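Local coordinates for stage II sporulation protein E (SpoIIE) (Moorella thermoacetica, PDB 3ZT9), which probably acts as a manganese-dependent protein serine/threonine phosphatase of the PP2C clan, serving in a stressosome signalling system that controls secondary messengers, at residues D150-E154 against G155-L159; K107-A111 against K112-T116; M61-L65 against V66-Q70. All blocks are in the same frame, centred on the assembly; numbering follows the deposited sequence.

Overall arrangement
The three contacts are local, each within one unbroken run of ten residues, and all lie in what fits a PP2C-type fold of two antiparallel sheets with helices outside. Contacts 1 and 2 serve the same sheet: 107-116 forms its edge hairpin, and 150-159 follows its strand 144-148 into the loop before helix 169-180; L159 packs on K107 where they meet. Contact 3 opens helix 65-76 beside the other sheet, on the opposite side of the chain's centre from contact 1, about 27 Å between centres. Contact 2 is a surface contact; the others are partly buried. Contact 1 adds a metal ligand, contact 2 strand pairing, contact 3 a glycine N-cap, a water and the T63-N67 hydrogen bond.

Contact 1 (D150-E154 against G155-L159); sequences DGIQE and GAVPL. With MN (manganese (II) ion), chain C.
I152 and A156 meet across a type II beta turn that runs from Q153 to A156. Methyl CG2 of I152 lies 3.9 Å from CB of A156, and a looser contact of 4.3 Å links I152 CG2 with V157 CG2. The turn is closed by A156 N, which donates to Q153 O over 3.1 Å; the N-H is fairly straight at 160°, but it comes from above the carbonyl plane. G155, with positive phi, takes the position where a type II turn favours glycine. I152 also packs on I176 and Y180 of helix 169-180 and on V187 and V189 of strand 187-192, so the root of the loop is held in the hydrophobic layer while E154 and G155 stay at the surface.

The start of the same loop carries D150, a manganese ligand. Its CB only carries the carboxylate out from the backbone, and with chi1 at 64° and chi2 near 0° OD1 is presented to the manganese. CG comes within 3.1 Å of the manganese as a consequence of the bond that OD1 makes, 2.1 Å long. At the second tip atom, OD2 of D150 receives a hydrogen bond of 2.9 Å from water 1, itself a ligand of the metal, and another from ND2 of N103. D38 and D185 give one oxygen each, which with D150 and three waters makes six ligands.

One carboxylate thus grips the metal directly with OD1 and accepts from a metal-bound water with OD2. N103, in the second shell, probably helps hold the carboxylate's rotation. Such metal-held water is consistent with the hydrolytic chemistry of PP2C phosphatases, in which water activated by metal is thought to attack phosphate.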
ATOM      1  N   ASP A 150       8.866  -2.986   0.440  1.00 12.61           N
ATOM      2  CA  ASP A 150      10.263  -2.967   0.006  1.00 12.55           C
ATOM      3  C   ASP A 150      10.761  -4.373  -0.355  1.00 19.13           C
ATOM      4  O   ASP A 150      11.945  -4.557  -0.638  1.00 18.99           O
ATOM      5  CB  ASP A 150      11.132  -2.321   1.085  1.00 14.48           C
ATOM      6  CG  ASP A 150      11.163  -3.114   2.384  1.00 21.87           C
ATOM      7  OD1 ASP A 150      10.568  -4.213   2.464  1.00 15.94           O
ATOM      8  OD2 ASP A 150      11.801  -2.630   3.317  1.00 19.04           O
ATOM      9  N   GLY A 151       9.872  -5.359  -0.314  1.00 14.77           N
ATOM     10  CA  GLY A 151      10.113  -6.637  -0.987  1.00 15.38           C
ATOM     11  C   GLY A 151      10.361  -6.467  -2.485  1.00 21.20           C
ATOM     12  O   GLY A 151      10.953  -7.343  -3.132  1.00 18.55           O
ATOM     13  N   ILE A 152       9.895  -5.353  -3.045  1.00 14.50           N
ATOM     14  CA  ILE A 152      10.262  -4.957  -4.424  1.00 15.17           C
ATOM     15  C   ILE A 152      11.005  -3.617  -4.377  1.00 18.96           C
ATOM     16  O   ILE A 152      10.564  -2.678  -3.744  1.00 19.87           O
ATOM     17  CB  ILE A 152       9.028  -4.843  -5.343  1.00 16.35           C
ATOM     18  CG1 ILE A 152       8.369  -6.216  -5.513  1.00 18.54           C
ATOM     19  CG2 ILE A 152       9.389  -4.260  -6.734  1.00 18.59           C
ATOM     20  CD1 ILE A 152       7.021  -6.168  -6.159  1.00 22.30           C
ATOM     21  N   GLN A 153      12.171  -3.548  -4.999  1.00 19.83           N
ATOM     22  CA  GLN A 153      12.978  -2.330  -4.958  1.00 27.19           C
ATOM     23  C   GLN A 153      12.246  -1.131  -5.590  1.00 25.06           C
ATOM     24  O   GLN A 153      11.552  -1.267  -6.577  1.00 22.02           O
ATOM     25  CB  GLN A 153      14.333  -2.568  -5.658  1.00 38.67           C
ATOM     26  CG  GLN A 153      15.359  -1.451  -5.428  1.00 68.27           C
ATOM     27  CD  GLN A 153      15.758  -1.315  -3.956  1.00 85.29           C
ATOM     28  OE1 GLN A 153      14.939  -0.944  -3.120  1.00 89.05           O
ATOM     29  NE2 GLN A 153      17.011  -1.619  -3.640  1.00 89.42           N
ATOM     30  N   GLU A 154      12.387   0.052  -4.999  1.00 25.38           N
ATOM     31  CA  GLU A 154      11.792   1.249  -5.558  1.00 28.09           C
ATOM     32  C   GLU A 154      12.230   1.395  -7.020  1.00 28.57           C
ATOM     33  O   GLU A 154      13.424   1.233  -7.344  1.00 28.81           O
ATOM     34  CB  GLU A 154      12.260   2.466  -4.743  1.00 42.98           C
ATOM     35  CG  GLU A 154      11.522   3.728  -5.020  1.00 51.90           C
ATOM     36  CD  GLU A 154      12.111   4.505  -6.166  1.00 60.37           C
ATOM     37  OE1 GLU A 154      13.354   4.546  -6.287  1.00 65.74           O
ATOM     38  OE2 GLU A 154      11.318   5.077  -6.943  1.00 60.19           O
ATOM     39  N   GLY A 155      11.268   1.639  -7.903  1.00 29.86           N
ATOM     40  CA  GLY A 155      11.553   1.858  -9.313  1.00 29.38           C
ATOM     41  C   GLY A 155      11.847   0.627 -10.160  1.00 32.29           C
ATOM     42  O   GLY A 155      12.124   0.761 -11.337  1.00 30.84           O
ATOM     43  N   ALA A 156      11.770  -0.568  -9.578  1.00 26.07           N
ATOM     44  CA  ALA A 156      11.998  -1.817 -10.316  1.00 23.58           C
ATOM     45  C   ALA A 156      10.970  -2.133 -11.405  1.00 27.04           C
ATOM     46  O   ALA A 156      11.299  -2.823 -12.364  1.00 24.25           O
ATOM     47  CB  ALA A 156      12.079  -3.005  -9.333  1.00 28.41           C
ATOM     48  N   VAL A 157       9.734  -1.667 -11.266  1.00 22.17           N
ATOM     49  CA  VAL A 157       8.667  -2.116 -12.160  1.00 22.55           C
ATOM     50  C   VAL A 157       8.624  -1.251 -13.398  1.00 22.38           C
ATOM     51  O   VAL A 157       8.508  -0.033 -13.285  1.00 22.86           O
ATOM     52  CB  VAL A 157       7.277  -2.051 -11.448  1.00 24.99           C
ATOM     53  CG1 VAL A 157       6.193  -2.609 -12.341  1.00 25.77           C
ATOM     54  CG2 VAL A 157       7.308  -2.817 -10.168  1.00 35.68           C
ATOM     55  N   PRO A 158       8.772  -1.855 -14.601  1.00 19.87           N
ATOM     56  CA  PRO A 158       8.626  -1.008 -15.785  1.00 19.90           C
ATOM     57  C   PRO A 158       7.188  -0.468 -15.864  1.00 19.07           C
ATOM     58  O   PRO A 158       6.222  -1.222 -15.795  1.00 20.95           O
ATOM     59  CB  PRO A 158       8.977  -1.937 -16.959  1.00 30.68           C
ATOM     60  CG  PRO A 158       8.979  -3.303 -16.403  1.00 30.15           C
ATOM     61  CD  PRO A 158       9.056  -3.257 -14.933  1.00 24.46           C
ATOM     62  N   LEU A 159       7.080   0.851 -15.944  1.00 29.75           N
ATOM     63  CA  LEU A 159       5.803   1.550 -15.862  1.00 42.26           C
ATOM     64  C   LEU A 159       4.793   1.034 -16.872  1.00 31.36           C
ATOM     65  O   LEU A 159       3.640   0.804 -16.537  1.00 31.39           O
ATOM     66  CB  LEU A 159       6.008   3.047 -16.099  1.00 56.72           C
ATOM     67  CG  LEU A 159       6.845   3.798 -15.070  1.00 62.67           C
ATOM     68  CD1 LEU A 159       6.872   5.273 -15.415  1.00 66.80           C
ATOM     69  CD2 LEU A 159       6.309   3.575 -13.660  1.00 54.16           C
TER
HETATM   70 MN    MN C1195      10.075  -5.597   3.988  1.00 18.04          MN
HETATM   71  O   HOH W   1      11.597  -4.657   5.333  1.00 17.41           O
HETATM   72  O   HOH W   2      10.291  -6.940   5.758  1.00 19.24           O
HETATM   73  O   HOH W   3       8.495  -6.806   3.059  1.00 15.15           O

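Contact 2 (K107-A111 against K112-T116); sequences KILSA and KGIIT
L109 and I114 stand side by side on one face of a beta hairpin, whose 107-110 and 113-115 segments run antiparallel, 169° between their directions. The hairpin ends one side of a five-stranded sheet, with 113-115 as its outermost strand in the chain. The L109-I114 pair is non-hydrogen-bonded and tight: CD1 of I114 comes within 3.3 Å of L109 CG, closer than usual van der Waals contact. Chi1 and chi2 of I114, both -56°, fold that methyl back toward L109. L109 is buried and continues inward onto L144 and L162, whereas I114, though tightly packed on it, is exposed.

The other face is looser. I108 CB and I115 CB stand 4.5 Å apart in a hydrogen-bonded pair, and both side chains rest on W96 of strand 95-101. Their backbones are linked by two bonds, I108 N to I115 O and I115 N to I108 O.

K112 and T116 are exposed at the two ends of the hairpin. K112, in the turn, leads its chain away from the partner strand, while A111 N is held by D143. At the open end the K107 chain crosses I114, CG 3.9 Å from I114 CG2, bends at its last two torsions, and brings NZ to 2.9 Å from T116 OG1, a hydrogen bond to a residue just past strand 113-115.

S110 and G113 are the first and last residues of a type I turn, closed by G113 N to S110 O. With chi1 at 84° the S110 hydroxyl turns toward the partner strand, and G113 O receives both S110 N, from above the carbonyl plane, and S110 OG, at 3.0 Å in that plane on a lone pair.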
ATOM      1  N   LYS A 107       3.261   4.514  -6.471  1.00 12.20           N
ATOM      2  CA  LYS A 107       3.444   5.294  -7.715  1.00 15.29           C
ATOM      3  C   LYS A 107       2.073   5.430  -8.343  1.00 14.63           C
ATOM      4  O   LYS A 107       1.316   4.461  -8.400  1.00 15.03           O
ATOM      5  CB  LYS A 107       4.397   4.588  -8.662  1.00 19.66           C
ATOM      6  CG  LYS A 107       5.013   5.544  -9.745  1.00 24.09           C
ATOM      7  CD  LYS A 107       6.193   4.892 -10.423  1.00 33.58           C
ATOM      8  CE  LYS A 107       7.348   4.680  -9.466  1.00 31.46           C
ATOM      9  NZ  LYS A 107       8.095   5.927  -9.167  1.00 30.02           N
ATOM     10  N   ILE A 108       1.788   6.624  -8.837  1.00 12.14           N
ATOM     11  CA  ILE A 108       0.494   6.919  -9.408  1.00 13.80           C
ATOM     12  C   ILE A 108       0.725   7.425 -10.832  1.00 16.19           C
ATOM     13  O   ILE A 108       1.363   8.448 -11.046  1.00 17.33           O
ATOM     14  CB  ILE A 108      -0.232   7.950  -8.561  1.00 16.29           C
ATOM     15  CG1 ILE A 108      -0.423   7.394  -7.140  1.00 17.59           C
ATOM     16  CG2 ILE A 108      -1.558   8.356  -9.238  1.00 20.24           C
ATOM     17  CD1 ILE A 108      -0.920   8.413  -6.095  1.00 19.72           C
ATOM     18  N   LEU A 109       0.251   6.662 -11.806  1.00 14.34           N
ATOM     19  CA  LEU A 109       0.451   7.012 -13.212  1.00 16.24           C
ATOM     20  C   LEU A 109      -0.828   7.706 -13.621  1.00 18.06           C
ATOM     21  O   LEU A 109      -1.853   7.055 -13.745  1.00 16.84           O
ATOM     22  CB  LEU A 109       0.649   5.763 -14.081  1.00 22.53           C
ATOM     23  CG  LEU A 109       1.999   5.053 -14.020  1.00 30.95           C
ATOM     24  CD1 LEU A 109       2.386   4.772 -12.593  1.00 27.18           C
ATOM     25  CD2 LEU A 109       1.968   3.735 -14.866  1.00 28.60           C
ATOM     26  N   SER A 110      -0.788   9.009 -13.809  1.00 16.07           N
ATOM     27  CA  SER A 110      -2.035   9.738 -14.032  1.00 15.79           C
ATOM     28  C   SER A 110      -1.961  10.625 -15.230  1.00 20.50           C
ATOM     29  O   SER A 110      -0.866  10.935 -15.745  1.00 18.22           O
ATOM     30  CB  SER A 110      -2.405  10.582 -12.800  1.00 18.24           C
ATOM     31  OG  SER A 110      -1.726  11.832 -12.821  1.00 19.60           O
ATOM     32  N   ALA A 111      -3.129  11.093 -15.650  1.00 16.84           N
ATOM     33  CA  ALA A 111      -3.233  11.948 -16.829  1.00 19.61           C
ATOM     34  C   ALA A 111      -2.466  13.232 -16.583  1.00 30.63           C
ATOM     35  O   ALA A 111      -2.039  13.894 -17.523  1.00 33.05           O
ATOM     36  CB  ALA A 111      -4.720  12.257 -17.138  1.00 32.80           C
ATOM     37  N   LYS A 112      -2.298  13.565 -15.304  1.00 27.56           N
ATOM     38  CA  LYS A 112      -1.521  14.740 -14.865  1.00 27.89           C
ATOM     39  C   LYS A 112      -0.038  14.475 -14.693  1.00 29.96           C
ATOM     40  O   LYS A 112       0.690  15.393 -14.319  1.00 31.62           O
ATOM     41  CB  LYS A 112      -2.030  15.271 -13.511  1.00 36.23           C
ATOM     42  CG  LYS A 112      -3.478  15.668 -13.467  1.00 47.81           C
ATOM     43  CD  LYS A 112      -3.804  16.629 -14.583  1.00 69.03           C
ATOM     44  CE  LYS A 112      -5.191  17.207 -14.423  1.00 79.31           C
ATOM     45  NZ  LYS A 112      -5.300  18.016 -13.190  1.00 82.83           N
ATOM     46  N   GLY A 113       0.406  13.232 -14.913  1.00 20.68           N
ATOM     47  CA  GLY A 113       1.822  12.889 -14.838  1.00 21.17           C
ATOM     48  C   GLY A 113       2.072  11.713 -13.918  1.00 19.68           C
ATOM     49  O   GLY A 113       1.182  11.273 -13.247  1.00 17.52           O
ATOM     50  N   ILE A 114       3.285  11.193 -13.915  1.00 17.89           N
ATOM     51  CA  ILE A 114       3.644  10.081 -13.051  1.00 18.30           C
ATOM     52  C   ILE A 114       4.076  10.710 -11.726  1.00 17.94           C
ATOM     53  O   ILE A 114       4.983  11.532 -11.694  1.00 16.30           O
ATOM     54  CB  ILE A 114       4.776   9.261 -13.645  1.00 24.63           C
ATOM     55  CG1 ILE A 114       4.381   8.775 -15.046  1.00 23.22           C
ATOM     56  CG2 ILE A 114       5.073   8.078 -12.750  1.00 22.90           C
ATOM     57  CD1 ILE A 114       3.131   8.017 -15.058  1.00 36.99           C
ATOM     58  N   ILE A 115       3.400  10.328 -10.644  1.00 15.57           N
ATOM     59  CA  ILE A 115       3.587  10.985  -9.361  1.00 14.79           C
ATOM     60  C   ILE A 115       3.977   9.977  -8.297  1.00 16.79           C
ATOM     61  O   ILE A 115       3.329   8.948  -8.140  1.00 15.55           O
ATOM     62  CB  ILE A 115       2.252  11.665  -8.922  1.00 13.61           C
ATOM     63  CG1 ILE A 115       1.945  12.838  -9.870  1.00 17.79           C
ATOM     64  CG2 ILE A 115       2.404  12.161  -7.491  1.00 14.91           C
ATOM     65  CD1 ILE A 115       0.442  13.341  -9.845  1.00 19.31           C
ATOM     66  N   THR A 116       5.066  10.252  -7.593  1.00 14.61           N
ATOM     67  CA  THR A 116       5.474   9.395  -6.495  1.00 14.50           C
ATOM     68  C   THR A 116       5.315  10.156  -5.164  1.00 14.96           C
ATOM     69  O   THR A 116       6.041  11.114  -4.895  1.00 15.46           O
ATOM     70  CB  THR A 116       6.941   8.991  -6.664  1.00 17.85           C
ATOM     71  OG1 THR A 116       7.091   8.274  -7.897  1.00 17.42           O
ATOM     72  CG2 THR A 116       7.405   8.104  -5.499  1.00 14.25           C
TER

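Contact 3 (M61-L65 against V66-Q70); sequences MNTGL and VNIFQ
T63, before helix 65-76, and N67, in its first turn, are joined side chain to side chain. ND2 of N67 donates to OG1 of T63 over 3.0 Å, somewhat bent with 156° at the hydrogen, and the hydroxyl oxygen is tilted slightly from the amide plane. N67 reaches it because CG stands anti to the backbone N, chi1 -167°, which sends the amide back along the chain toward the loop.

G64 is the N-cap residue, with a positive phi of 97°. Having no side chain, it cannot cap the helix with one. Water 4 does part of that work: it accepts from N67 N at 3.0 Å and donates to T63 O, bridging the loop to the helix start. G64 O receives I68 N and L65 O receives F69 N, the first main-chain bonds of the helix.

Carbon groups close round these carbonyls. CG1 of I68 lies 3.3 Å from G64 O, and the F69 ring brings its edge to L65 O, which lies near the ring plane 3.3 Å from F69 CD2. The buried L65 side chain makes loose contacts, CD1 with I68 CD1 and CB with F69 CD2, both at 4.5 Å.

Farther out, T63 OG1 is held by the carbonyl of S60 at the end of helix 43-60. I68 packs on M57 and S60 of that helix, whereas L65 and F69 lie on strand 95-101, at A99 among others.

The T63 hydroxyl is therefore used twice, donating to S60 O and accepting from N67 ND2, so one oxygen couples two successive helices. With water 4 on N67 N, an early helix N-H is satisfied without a capping side chain.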
ATOM      1  N   MET A  61     -11.635   4.076   8.446  1.00 25.75           N
ATOM      2  CA  MET A  61     -11.949   4.706   7.175  1.00 38.29           C
ATOM      3  C   MET A  61     -12.897   5.868   7.250  1.00 41.42           C
ATOM      4  O   MET A  61     -13.854   5.879   8.002  1.00 38.43           O
ATOM      5  CB  MET A  61     -12.519   3.689   6.235  1.00 46.97           C
ATOM      6  CG  MET A  61     -11.395   2.939   5.746  1.00 54.83           C
ATOM      7  SD  MET A  61     -11.658   1.604   4.663  1.00 48.65           S
ATOM      8  CE  MET A  61      -9.971   1.137   4.571  1.00 49.74           C
ATOM      9  N   ASN A  62     -12.621   6.837   6.401  1.00 37.87           N
ATOM     10  CA  ASN A  62     -13.437   8.038   6.309  1.00 43.62           C
ATOM     11  C   ASN A  62     -13.459   8.871   7.572  1.00 34.54           C
ATOM     12  O   ASN A  62     -14.361   9.682   7.778  1.00 39.38           O
ATOM     13  CB  ASN A  62     -14.838   7.698   5.838  1.00 53.13           C
ATOM     14  CG  ASN A  62     -14.942   7.755   4.338  1.00 55.58           C
ATOM     15  OD1 ASN A  62     -14.232   8.532   3.686  1.00 32.53           O
ATOM     16  ND2 ASN A  62     -15.790   6.917   3.774  1.00 65.27           N
ATOM     17  N   THR A  63     -12.418   8.709   8.379  1.00 26.38           N
ATOM     18  CA  THR A  63     -12.084   9.702   9.397  1.00 28.29           C
ATOM     19  C   THR A  63     -10.896  10.598   9.034  1.00 33.16           C
ATOM     20  O   THR A  63     -10.526  11.474   9.817  1.00 34.67           O
ATOM     21  CB  THR A  63     -11.744   9.057  10.757  1.00 35.24           C
ATOM     22  OG1 THR A  63     -10.612   8.202  10.630  1.00 29.25           O
ATOM     23  CG2 THR A  63     -12.919   8.263  11.310  1.00 37.27           C
ATOM     24  N   GLY A  64     -10.291  10.377   7.873  1.00 29.96           N
ATOM     25  CA  GLY A  64      -9.171  11.208   7.442  1.00 35.34           C
ATOM     26  C   GLY A  64      -7.832  10.566   7.747  1.00 26.56           C
ATOM     27  O   GLY A  64      -7.682   9.882   8.748  1.00 21.27           O
ATOM     28  N   LEU A  65      -6.861  10.735   6.847  1.00 23.26           N
ATOM     29  CA  LEU A  65      -5.600  10.012   6.952  1.00 23.01           C
ATOM     30  C   LEU A  65      -4.837  10.334   8.257  1.00 23.87           C
ATOM     31  O   LEU A  65      -4.140   9.477   8.799  1.00 21.29           O
ATOM     32  CB  LEU A  65      -4.727  10.305   5.711  1.00 19.67           C
ATOM     33  CG  LEU A  65      -5.019   9.401   4.515  1.00 25.42           C
ATOM     34  CD1 LEU A  65      -6.474   9.634   4.065  1.00 24.01           C
ATOM     35  CD2 LEU A  65      -4.012   9.684   3.356  1.00 21.73           C
ATOM     36  N   VAL A  66      -4.943  11.561   8.761  1.00 21.92           N
ATOM     37  CA  VAL A  66      -4.224  11.880   9.986  1.00 22.72           C
ATOM     38  C   VAL A  66      -4.703  10.992  11.113  1.00 23.89           C
ATOM     39  O   VAL A  66      -3.906  10.349  11.810  1.00 24.38           O
ATOM     40  CB  VAL A  66      -4.386  13.371  10.363  1.00 33.16           C
ATOM     41  CG1 VAL A  66      -3.952  13.610  11.818  1.00 40.45           C
ATOM     42  CG2 VAL A  66      -3.594  14.251   9.362  1.00 26.39           C
ATOM     43  N   ASN A  67      -6.016  10.959  11.291  1.00 23.84           N
ATOM     44  CA  ASN A  67      -6.603  10.084  12.300  1.00 27.26           C
ATOM     45  C   ASN A  67      -6.264   8.617  12.038  1.00 23.06           C
ATOM     46  O   ASN A  67      -5.908   7.879  12.962  1.00 21.17           O
ATOM     47  CB  ASN A  67      -8.112  10.249  12.353  1.00 27.32           C
ATOM     48  CG  ASN A  67      -8.711   9.606  13.586  1.00 39.30           C
ATOM     49  OD1 ASN A  67      -8.459  10.043  14.712  1.00 40.58           O
ATOM     50  ND2 ASN A  67      -9.496   8.560  13.386  1.00 41.92           N
ATOM     51  N   ILE A  68      -6.362   8.194  10.785  1.00 24.52           N
ATOM     52  CA  ILE A  68      -6.117   6.790  10.449  1.00 23.95           C
ATOM     53  C   ILE A  68      -4.718   6.345  10.881  1.00 23.21           C
ATOM     54  O   ILE A  68      -4.558   5.314  11.533  1.00 22.30           O
ATOM     55  CB  ILE A  68      -6.308   6.515   8.964  1.00 19.72           C
ATOM     56  CG1 ILE A  68      -7.795   6.540   8.594  1.00 25.72           C
ATOM     57  CG2 ILE A  68      -5.702   5.140   8.584  1.00 19.07           C
ATOM     58  CD1 ILE A  68      -8.032   6.762   7.090  1.00 23.73           C
ATOM     59  N   PHE A  69      -3.711   7.151  10.574  1.00 20.18           N
ATOM     60  CA  PHE A  69      -2.335   6.771  10.872  1.00 21.37           C
ATOM     61  C   PHE A  69      -2.037   6.900  12.349  1.00 20.01           C
ATOM     62  O   PHE A  69      -1.298   6.097  12.891  1.00 22.58           O
ATOM     63  CB  PHE A  69      -1.356   7.613  10.014  1.00 20.24           C
ATOM     64  CG  PHE A  69      -1.109   7.023   8.658  1.00 18.48           C
ATOM     65  CD1 PHE A  69      -0.103   6.092   8.474  1.00 23.07           C
ATOM     66  CD2 PHE A  69      -1.917   7.347   7.604  1.00 21.44           C
ATOM     67  CE1 PHE A  69       0.116   5.498   7.225  1.00 26.15           C
ATOM     68  CE2 PHE A  69      -1.705   6.788   6.342  1.00 19.74           C
ATOM     69  CZ  PHE A  69      -0.681   5.862   6.152  1.00 19.97           C
ATOM     70  N   GLN A  70      -2.651   7.884  13.008  1.00 23.05           N
ATOM     71  CA  GLN A  70      -2.470   8.089  14.450  1.00 22.84           C
ATOM     72  C   GLN A  70      -3.072   6.920  15.237  1.00 24.05           C
ATOM     73  O   GLN A  70      -2.452   6.416  16.149  1.00 25.78           O
ATOM     74  CB  GLN A  70      -3.048   9.447  14.913  1.00 26.58           C
ATOM     75  CG  GLN A  70      -2.187  10.645  14.497  1.00 36.45           C
ATOM     76  CD  GLN A  70      -2.799  11.981  14.882  1.00 47.02           C
ATOM     77  OE1 GLN A  70      -3.918  12.047  15.397  1.00 44.69           O
ATOM     78  NE2 GLN A  70      -2.061  13.056  14.638  1.00 45.46           N
TER
HETATM   79  O   HOH W   4      -7.951  12.891  10.029  1.00 29.19           O